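Local coordinates for sulfatase (sulfuric ester hydrolase) protein (Agrobacterium radiobacter, PDB 4UPH) that belongs to the sulfatase family of the alkaline phosphatase clan and holds a magnesium ion in a site that includes a modified residue, at residues 211-217 with 256-262; 285-289 with 371-375; 419-423 with 527-531. The contacts are given in a common frame with arbitrary orientation. Residue numbers count along the deposited sequence, not the author numbering.

Contact 1: residues 211-217 with 256-262; sequences DVAPAYS and VPEPYNR
P257 packs its ring (C-gamma exo) against P214 and Y216-S217: CG lies 3.8 Å from CE1 of Y216 and 3.4 Å from O of S217, CB 3.4 Å from O of Y216, and CD of P214 comes 4.3 Å from CG of P257. Segment 211-217 is irregular but largely extended from V212 to P214 (phi/psi near -80/150); 256-262 is extended to E258, passes a cis peptide before P259 and coils into helical angles at 259-261. CA atoms approach to 4.3 Å at A213-P257 and 5.3 Å at D211-N261. The methyl of A213 points in, CB 3.8 Å from CA of P257. N261, chi1 p, donates ND2 to O of D211 and OE2 of E258 (2.8 Å each), linking the 258-261 bend to the backbone of D211. R262, chi1 m then t, t, brings NH1 2.9 Å from OD2 of D211, the oxygen over a face of the guanidinium. This is loop-to-loop packing at one flank of the sulfatase fold, where V256 and Y260 rest on helix 313-344. A proline patch thus passes into a hydrogen bond from the N261 side-chain amide and an electrostatic salt bridge, with no N-H aimed at the acid.

Contact 2: residues 285-289 with 371-375; sequences HPLLA and GGFFD
An apolar contact between the first turn of helix 286-294 and the glycine-rich loop 371-375, which runs into helix 375-378, lies buried within the sulfatase fold. H285 is the N-cap of helix 286-294: with chi1 t, its ND1 accepts from N of L287 at 3.1 Å, fixing the start of the turn from which L287 and L288 both point at the loop. The nearest CA pair is L287-G372 at 7.9 Å, so the backbones stand apart and side chains bridge the gap. L288 (m, t) touches both rings with CD2, 3.7 Å from CZ of F373 and 3.7 Å from CE2 of F374; chi1 p in F373 and m in F374 bring both rings to this methyl. L287 (t, p) meets the edge of the F373 ring, CD2 to CD2 at 4.2 Å, and its CD2 also lies 4.4 Å from CA of G372. G371 (110/178) and G372 (85/-144) adopt angles at which a CB would jam against the preceding carbonyl. No hydrogen bond crosses; the contact is purely apolar, part of the hydrophobic core where a helix start meets a loop. Around it, F373 packs on L470 and V472 of strand 469-474, V481 and F483 of strand 478-483 and L489 and Y491 of strand 489-492, while L287 also touches L470 and F483, so the contact rests against three successive strands of the four-stranded antiparallel sheet.

Contact 3: residues 419-423 with 527-531; sequences DNHLD and HLDQT
H527, the first residue to leave helical angles after helix 510-526, stands 6.4 Å CA to CA from D423; its ring (chi1 m) gives a weak hydrogen bond from NE2 to O of D423, 3.3 Å, while ND1 is hydrogen-bonded to O of L523. The segments run antiparallel, their end-to-end directions 175° apart, yet neither is a regular strand. L528 turns its CB away, but its carbonyl O lies over a face of the H421 imidazole, 3.9 Å from CE1. At D529 the CA sits over that same face, 4.2 Å from the ring centroid and 28° off the normal, a CH-pi contact; H421, its chi1 of 146° off the usual wells, turns its ring face to the 528-530 backbone. D529 (chi1 t) also forms an Asx turn, OD1 accepting from N of T531 at 3.1 Å and from OG1 of T531 at 2.7 Å, while OD2 makes a salt bridge to R121. Two loops, after helices 406-413 and 510-526, join here at the interface with the second subunit. Q530 puts its N 3.5 Å from CG of H421 and directs OE1 to R450 and R110 of the second subunit. T531, chi1 m, is nearest H421, CA to CA at 4.6 Å: its OG1, which donates to OD1 of D529, accepts from N of H421 (2.9 Å, 173°) and lies 3.2 Å from CB of N420.

Overall arrangement
The three contacts follow one another along the chain, each closing before the next opens, and none touches another. Contacts 1 and 2 have centres about 33 Å apart, contacts 2 and 3 29 Å, and contacts 1 and 3, on opposite sides of the chain's centre, 46 Å. The loop 256-262 follows strand 242-247 of the large mixed sheet, and 371-375 lies after strand 350-355 of that sheet; contact 2 faces the smaller four-stranded sheet. Contact 3 ties in the chain after helix 510-526 and borders the second subunit, which reaches neither contact 1 nor contact 2. Contacts 1 and 2 join elements within one subunit, contact 3 two loops where the second docks.

Contact 1: residues 211-217 with 256-262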
loop_
_atom_site.group_PDB
_atom_site.type_symbol
_atom_site.label_atom_id
_atom_site.label_comp_id
_atom_site.label_asym_id
_atom_site.label_seq_id
_atom_site.Cartn_x
_atom_site.Cartn_y
_atom_site.Cartn_z
ATOM N N ASP A 211 -32.092 -33.993 1.855
ATOM C CA ASP A 211 -31.385 -34.811 0.871
ATOM C C ASP A 211 -32.311 -35.174 -0.314
ATOM O O ASP A 211 -31.948 -35.972 -1.188
ATOM C CB ASP A 211 -30.719 -36.043 1.530
ATOM C CG ASP A 211 -31.643 -37.138 2.045
ATOM O OD1 ASP A 211 -32.612 -36.813 2.779
ATOM O OD2 ASP A 211 -31.327 -38.321 1.826
ATOM N N VAL A 212 -33.510 -34.564 -0.330
ATOM C CA VAL A 212 -34.493 -34.722 -1.408
ATOM C C VAL A 212 -34.059 -33.775 -2.540
ATOM O O VAL A 212 -33.454 -32.742 -2.273
ATOM C CB VAL A 212 -35.949 -34.440 -0.920
ATOM C CG1 VAL A 212 -36.978 -34.702 -2.019
ATOM C CG2 VAL A 212 -36.278 -35.258 0.321
ATOM N N ALA A 213 -34.343 -34.150 -3.791
ATOM C CA ALA A 213 -34.004 -33.375 -4.972
ATOM C C ALA A 213 -35.003 -32.236 -5.232
ATOM O O ALA A 213 -36.203 -32.412 -4.994
ATOM C CB ALA A 213 -33.933 -34.290 -6.181
ATOM N N PRO A 214 -34.543 -31.062 -5.746
ATOM C CA PRO A 214 -35.503 -29.998 -6.108
ATOM C C PRO A 214 -36.220 -30.359 -7.419
ATOM O O PRO A 214 -35.815 -31.316 -8.090
ATOM C CB PRO A 214 -34.611 -28.761 -6.262
ATOM C CG PRO A 214 -33.274 -29.302 -6.651
ATOM C CD PRO A 214 -33.149 -30.679 -6.077
ATOM N N ALA A 215 -37.253 -29.583 -7.799
ATOM C CA ALA A 215 -38.087 -29.791 -8.994
ATOM C C ALA A 215 -37.323 -29.952 -10.331
ATOM O O ALA A 215 -37.827 -30.642 -11.228
ATOM C CB ALA A 215 -39.122 -28.684 -9.114
ATOM N N TYR A 216 -36.111 -29.351 -10.457
ATOM C CA TYR A 216 -35.266 -29.416 -11.664
ATOM C C TYR A 216 -34.297 -30.597 -11.643
ATOM O O TYR A 216 -33.862 -31.015 -10.575
ATOM C CB TYR A 216 -34.521 -28.072 -11.910
ATOM C CG TYR A 216 -33.665 -27.576 -10.756
ATOM C CD1 TYR A 216 -32.333 -27.966 -10.631
ATOM C CD2 TYR A 216 -34.177 -26.694 -9.809
ATOM C CE1 TYR A 216 -31.534 -27.497 -9.586
ATOM C CE2 TYR A 216 -33.396 -26.238 -8.747
ATOM C CZ TYR A 216 -32.065 -26.625 -8.652
ATOM O OH TYR A 216 -31.284 -26.200 -7.604
ATOM N N SER A 217 -33.950 -31.119 -12.829
ATOM C CA SER A 217 -33.048 -32.262 -12.988
ATOM C C SER A 217 -31.550 -31.893 -12.901
ATOM O O SER A 217 -31.209 -30.710 -12.770
ATOM C CB SER A 217 -33.347 -32.986 -14.299
ATOM O OG SER A 217 -32.871 -32.286 -15.436
ATOM N N VAL A 256 -29.238 -30.331 -4.247
ATOM C CA VAL A 256 -28.752 -30.838 -5.540
ATOM C C VAL A 256 -29.701 -31.933 -6.104
ATOM O O VAL A 256 -30.236 -32.709 -5.317
ATOM C CB VAL A 256 -27.255 -31.268 -5.433
ATOM C CG1 VAL A 256 -27.037 -32.456 -4.513
ATOM C CG2 VAL A 256 -26.586 -31.462 -6.785
ATOM N N PRO A 257 -29.963 -32.008 -7.435
ATOM C CA PRO A 257 -30.848 -33.073 -7.943
ATOM C C PRO A 257 -30.209 -34.469 -7.902
ATOM O O PRO A 257 -29.047 -34.625 -7.520
ATOM C CB PRO A 257 -31.164 -32.627 -9.388
ATOM C CG PRO A 257 -30.637 -31.214 -9.501
ATOM C CD PRO A 257 -29.494 -31.160 -8.547
ATOM N N GLU A 258 -30.997 -35.485 -8.282
ATOM C CA GLU A 258 -30.592 -36.889 -8.330
ATOM C C GLU A 258 -29.537 -37.105 -9.442
ATOM O O GLU A 258 -29.643 -36.470 -10.502
ATOM C CB GLU A 258 -31.822 -37.796 -8.571
ATOM C CG GLU A 258 -32.900 -37.735 -7.496
ATOM C CD GLU A 258 -32.736 -38.605 -6.260
ATOM O OE1 GLU A 258 -31.825 -39.469 -6.233
ATOM O OE2 GLU A 258 -33.525 -38.409 -5.305
ATOM N N PRO A 259 -28.494 -37.952 -9.233
ATOM C CA PRO A 259 -28.220 -38.812 -8.065
ATOM C C PRO A 259 -27.440 -38.184 -6.892
ATOM O O PRO A 259 -27.446 -38.728 -5.782
ATOM C CB PRO A 259 -27.414 -39.958 -8.691
ATOM C CG PRO A 259 -26.628 -39.299 -9.786
ATOM C CD PRO A 259 -27.512 -38.188 -10.312
ATOM N N TYR A 260 -26.747 -37.062 -7.150
ATOM C CA TYR A 260 -25.838 -36.326 -6.263
ATOM C C TYR A 260 -26.345 -36.071 -4.834
ATOM O O TYR A 260 -25.532 -36.051 -3.907
ATOM C CB TYR A 260 -25.437 -35.011 -6.934
ATOM C CG TYR A 260 -24.974 -35.195 -8.363
ATOM C CD1 TYR A 260 -23.740 -35.769 -8.648
ATOM C CD2 TYR A 260 -25.786 -34.829 -9.433
ATOM C CE1 TYR A 260 -23.316 -35.954 -9.964
ATOM C CE2 TYR A 260 -25.370 -35.006 -10.753
ATOM C CZ TYR A 260 -24.134 -35.564 -11.013
ATOM O OH TYR A 260 -23.723 -35.698 -12.311
ATOM N N ASN A 261 -27.655 -35.892 -4.655
ATOM C CA ASN A 261 -28.304 -35.646 -3.349
ATOM C C ASN A 261 -28.102 -36.752 -2.275
ATOM O O ASN A 261 -28.099 -36.484 -1.059
ATOM C CB ASN A 261 -29.793 -35.416 -3.566
ATOM C CG ASN A 261 -30.506 -36.581 -4.234
ATOM O OD1 ASN A 261 -29.944 -37.316 -5.060
ATOM N ND2 ASN A 261 -31.762 -36.778 -3.879
ATOM N N ARG A 262 -27.990 -37.996 -2.729
ATOM C CA ARG A 262 -27.850 -39.140 -1.836
ATOM C C ARG A 262 -26.593 -39.951 -2.137
ATOM O O ARG A 262 -26.329 -40.949 -1.477
ATOM C CB ARG A 262 -29.136 -39.990 -1.871
ATOM C CG ARG A 262 -30.314 -39.284 -1.192
ATOM C CD ARG A 262 -31.654 -39.851 -1.629
ATOM N NE ARG A 262 -32.808 -38.999 -1.314
ATOM C CZ ARG A 262 -33.572 -39.134 -0.230
ATOM N NH1 ARG A 262 -33.294 -40.060 0.679
ATOM N NH2 ARG A 262 -34.596 -38.318 -0.029
#

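Contact 2: residues 285-289 with 371-375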
loop_
_atom_site.group_PDB
_atom_site.type_symbol
_atom_site.label_atom_id
_atom_site.label_comp_id
_atom_site.label_asym_id
_atom_site.label_seq_id
_atom_site.Cartn_x
_atom_site.Cartn_y
_atom_site.Cartn_z
ATOM N N HIS A 285 -9.998 -16.656 20.061
ATOM C CA HIS A 285 -9.794 -15.307 19.553
ATOM C C HIS A 285 -11.086 -14.470 19.529
ATOM O O HIS A 285 -12.130 -14.994 19.120
ATOM C CB HIS A 285 -9.150 -15.344 18.119
ATOM C CG HIS A 285 -8.507 -14.042 17.726
ATOM N ND1 HIS A 285 -9.221 -13.060 17.069
ATOM C CD2 HIS A 285 -7.259 -13.573 17.998
ATOM C CE1 HIS A 285 -8.388 -12.036 16.960
ATOM N NE2 HIS A 285 -7.195 -12.304 17.499
ATOM N N PRO A 286 -10.995 -13.147 19.853
ATOM C CA PRO A 286 -12.185 -12.269 19.809
ATOM C C PRO A 286 -12.976 -12.279 18.500
ATOM O O PRO A 286 -14.196 -12.171 18.537
ATOM C CB PRO A 286 -11.619 -10.866 20.082
ATOM C CG PRO A 286 -10.377 -11.080 20.851
ATOM C CD PRO A 286 -9.809 -12.414 20.369
ATOM N N LEU A 287 -12.287 -12.420 17.344
ATOM C CA LEU A 287 -12.925 -12.484 16.034
ATOM C C LEU A 287 -13.820 -13.713 15.919
ATOM O O LEU A 287 -14.891 -13.627 15.301
ATOM C CB LEU A 287 -11.880 -12.465 14.889
ATOM C CG LEU A 287 -12.465 -12.436 13.454
ATOM C CD1 LEU A 287 -13.079 -11.084 13.128
ATOM C CD2 LEU A 287 -11.443 -12.869 12.415
ATOM N N LEU A 288 -13.398 -14.845 16.516
ATOM C CA LEU A 288 -14.176 -16.092 16.489
ATOM C C LEU A 288 -15.447 -15.953 17.351
ATOM O O LEU A 288 -16.538 -16.365 16.931
ATOM C CB LEU A 288 -13.313 -17.284 16.965
ATOM C CG LEU A 288 -12.085 -17.650 16.115
ATOM C CD1 LEU A 288 -11.354 -18.862 16.701
ATOM C CD2 LEU A 288 -12.476 -17.936 14.676
ATOM N N ALA A 289 -15.298 -15.280 18.516
ATOM C CA ALA A 289 -16.372 -15.029 19.478
ATOM C C ALA A 289 -17.423 -14.078 18.897
ATOM O O ALA A 289 -18.604 -14.162 19.251
ATOM C CB ALA A 289 -15.789 -14.463 20.777
ATOM N N GLY A 371 -14.138 -16.692 5.089
ATOM C CA GLY A 371 -13.633 -15.562 5.851
ATOM C C GLY A 371 -12.799 -16.056 7.015
ATOM O O GLY A 371 -12.653 -17.267 7.219
ATOM N N GLY A 372 -12.239 -15.130 7.765
ATOM C CA GLY A 372 -11.412 -15.472 8.908
ATOM C C GLY A 372 -9.975 -15.749 8.511
ATOM O O GLY A 372 -9.438 -15.111 7.597
ATOM N N PHE A 373 -9.346 -16.717 9.192
ATOM C CA PHE A 373 -7.935 -17.021 9.012
ATOM C C PHE A 373 -7.618 -18.536 8.854
ATOM O O PHE A 373 -6.475 -18.874 8.542
ATOM C CB PHE A 373 -7.123 -16.389 10.169
ATOM C CG PHE A 373 -7.681 -16.768 11.526
ATOM C CD1 PHE A 373 -7.350 -17.994 12.126
ATOM C CD2 PHE A 373 -8.607 -15.949 12.169
ATOM C CE1 PHE A 373 -7.931 -18.374 13.339
ATOM C CE2 PHE A 373 -9.163 -16.318 13.400
ATOM C CZ PHE A 373 -8.827 -17.531 13.972
ATOM N N PHE A 374 -8.592 -19.432 9.071
ATOM C CA PHE A 374 -8.330 -20.876 8.957
ATOM C C PHE A 374 -8.150 -21.333 7.519
ATOM O O PHE A 374 -8.754 -20.774 6.602
ATOM C CB PHE A 374 -9.382 -21.744 9.684
ATOM C CG PHE A 374 -9.524 -21.547 11.179
ATOM C CD1 PHE A 374 -8.526 -21.967 12.052
ATOM C CD2 PHE A 374 -10.702 -21.034 11.722
ATOM C CE1 PHE A 374 -8.671 -21.814 13.435
ATOM C CE2 PHE A 374 -10.841 -20.870 13.101
ATOM C CZ PHE A 374 -9.832 -21.278 13.950
ATOM N N ASP A 375 -7.327 -22.371 7.339
ATOM C CA ASP A 375 -6.997 -22.992 6.054
ATOM C C ASP A 375 -8.214 -23.382 5.216
ATOM O O ASP A 375 -8.206 -23.202 4.002
ATOM C CB ASP A 375 -6.138 -24.253 6.285
ATOM C CG ASP A 375 -4.650 -24.063 6.452
ATOM O OD1 ASP A 375 -4.171 -22.923 6.291
ATOM O OD2 ASP A 375 -3.950 -25.069 6.678
#

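Contact 3: residues 419-423 with 527-531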
loop_
_atom_site.group_PDB
_atom_site.type_symbol
_atom_site.label_atom_id
_atom_site.label_comp_id
_atom_site.label_asym_id
_atom_site.label_seq_id
_atom_site.Cartn_x
_atom_site.Cartn_y
_atom_site.Cartn_z
ATOM N N ASP A 419 -0.188 -3.476 -17.264
ATOM C CA ASP A 419 -0.090 -2.007 -17.217
ATOM C C ASP A 419 0.301 -1.428 -15.848
ATOM O O ASP A 419 0.488 -0.218 -15.715
ATOM C CB ASP A 419 -1.378 -1.350 -17.744
ATOM C CG ASP A 419 -1.454 -1.290 -19.271
ATOM O OD1 ASP A 419 -0.382 -1.273 -19.925
ATOM O OD2 ASP A 419 -2.582 -1.217 -19.810
ATOM N N ASN A 420 0.457 -2.284 -14.841
ATOM C CA ASN A 420 0.835 -1.858 -13.486
ATOM C C ASN A 420 1.527 -3.015 -12.783
ATOM O O ASN A 420 1.626 -4.111 -13.349
ATOM C CB ASN A 420 -0.385 -1.349 -12.675
ATOM C CG ASN A 420 -1.584 -2.278 -12.694
ATOM O OD1 ASN A 420 -1.633 -3.303 -12.010
ATOM N ND2 ASN A 420 -2.582 -1.947 -13.487
ATOM N N HIS A 421 2.027 -2.751 -11.557
ATOM C CA HIS A 421 2.647 -3.708 -10.651
ATOM C C HIS A 421 1.671 -4.894 -10.404
ATOM O O HIS A 421 0.448 -4.709 -10.407
ATOM C CB HIS A 421 3.015 -2.959 -9.345
ATOM C CG HIS A 421 2.908 -3.731 -8.056
ATOM N ND1 HIS A 421 3.882 -4.618 -7.604
ATOM C CD2 HIS A 421 1.892 -3.737 -7.164
ATOM C CE1 HIS A 421 3.421 -5.117 -6.468
ATOM N NE2 HIS A 421 2.236 -4.623 -6.165
ATOM N N LEU A 422 2.207 -6.108 -10.220
ATOM C CA LEU A 422 1.404 -7.290 -9.883
ATOM C C LEU A 422 2.036 -7.919 -8.662
ATOM O O LEU A 422 3.242 -7.816 -8.487
ATOM C CB LEU A 422 1.304 -8.323 -11.036
ATOM C CG LEU A 422 0.675 -7.881 -12.372
ATOM C CD1 LEU A 422 0.573 -9.045 -13.324
ATOM C CD2 LEU A 422 -0.684 -7.231 -12.186
ATOM N N ASP A 423 1.250 -8.542 -7.800
ATOM C CA ASP A 423 1.797 -9.159 -6.593
ATOM C C ASP A 423 2.193 -10.615 -6.793
ATOM O O ASP A 423 3.136 -11.084 -6.138
ATOM C CB ASP A 423 0.825 -8.978 -5.428
ATOM C CG ASP A 423 0.766 -7.554 -4.946
ATOM O OD1 ASP A 423 1.831 -6.999 -4.625
ATOM O OD2 ASP A 423 -0.344 -7.021 -4.816
ATOM N N HIS A 527 5.767 -5.629 -1.325
ATOM C CA HIS A 527 4.522 -5.589 -2.068
ATOM C C HIS A 527 3.844 -4.222 -2.130
ATOM O O HIS A 527 2.724 -4.143 -2.633
ATOM C CB HIS A 527 3.564 -6.673 -1.590
ATOM C CG HIS A 527 3.970 -7.991 -2.155
ATOM N ND1 HIS A 527 4.787 -8.856 -1.453
ATOM C CD2 HIS A 527 3.820 -8.466 -3.406
ATOM C CE1 HIS A 527 4.989 -9.886 -2.249
ATOM N NE2 HIS A 527 4.454 -9.679 -3.443
ATOM N N LEU A 528 4.555 -3.129 -1.750
ATOM C CA LEU A 528 4.064 -1.777 -1.961
ATOM C C LEU A 528 4.016 -1.572 -3.485
ATOM O O LEU A 528 4.778 -2.220 -4.208
ATOM C CB LEU A 528 4.971 -0.727 -1.300
ATOM C CG LEU A 528 5.061 -0.761 0.218
ATOM C CD1 LEU A 528 6.004 0.316 0.741
ATOM C CD2 LEU A 528 3.678 -0.657 0.881
ATOM N N ASP A 529 3.085 -0.746 -3.975
ATOM C CA ASP A 529 2.874 -0.506 -5.396
ATOM C C ASP A 529 4.138 -0.035 -6.143
ATOM O O ASP A 529 4.610 1.081 -5.913
ATOM C CB ASP A 529 1.711 0.470 -5.591
ATOM C CG ASP A 529 1.184 0.568 -7.010
ATOM O OD1 ASP A 529 1.705 -0.156 -7.889
ATOM O OD2 ASP A 529 0.229 1.359 -7.238
ATOM N N GLN A 530 4.661 -0.882 -7.058
ATOM C CA GLN A 530 5.877 -0.558 -7.827
ATOM C C GLN A 530 5.593 -0.072 -9.261
ATOM O O GLN A 530 6.539 0.071 -10.035
ATOM C CB GLN A 530 6.889 -1.736 -7.832
ATOM C CG GLN A 530 7.076 -2.491 -6.511
ATOM C CD GLN A 530 7.691 -1.684 -5.395
ATOM O OE1 GLN A 530 8.274 -0.602 -5.587
ATOM N NE2 GLN A 530 7.592 -2.217 -4.191
ATOM N N THR A 531 4.304 0.225 -9.592
ATOM C CA THR A 531 3.872 0.733 -10.899
ATOM C C THR A 531 4.767 1.874 -11.393
ATOM O O THR A 531 5.272 1.792 -12.517
ATOM C CB THR A 531 2.386 1.098 -10.887
ATOM O OG1 THR A 531 1.633 -0.074 -10.555
ATOM C CG2 THR A 531 1.900 1.658 -12.250
#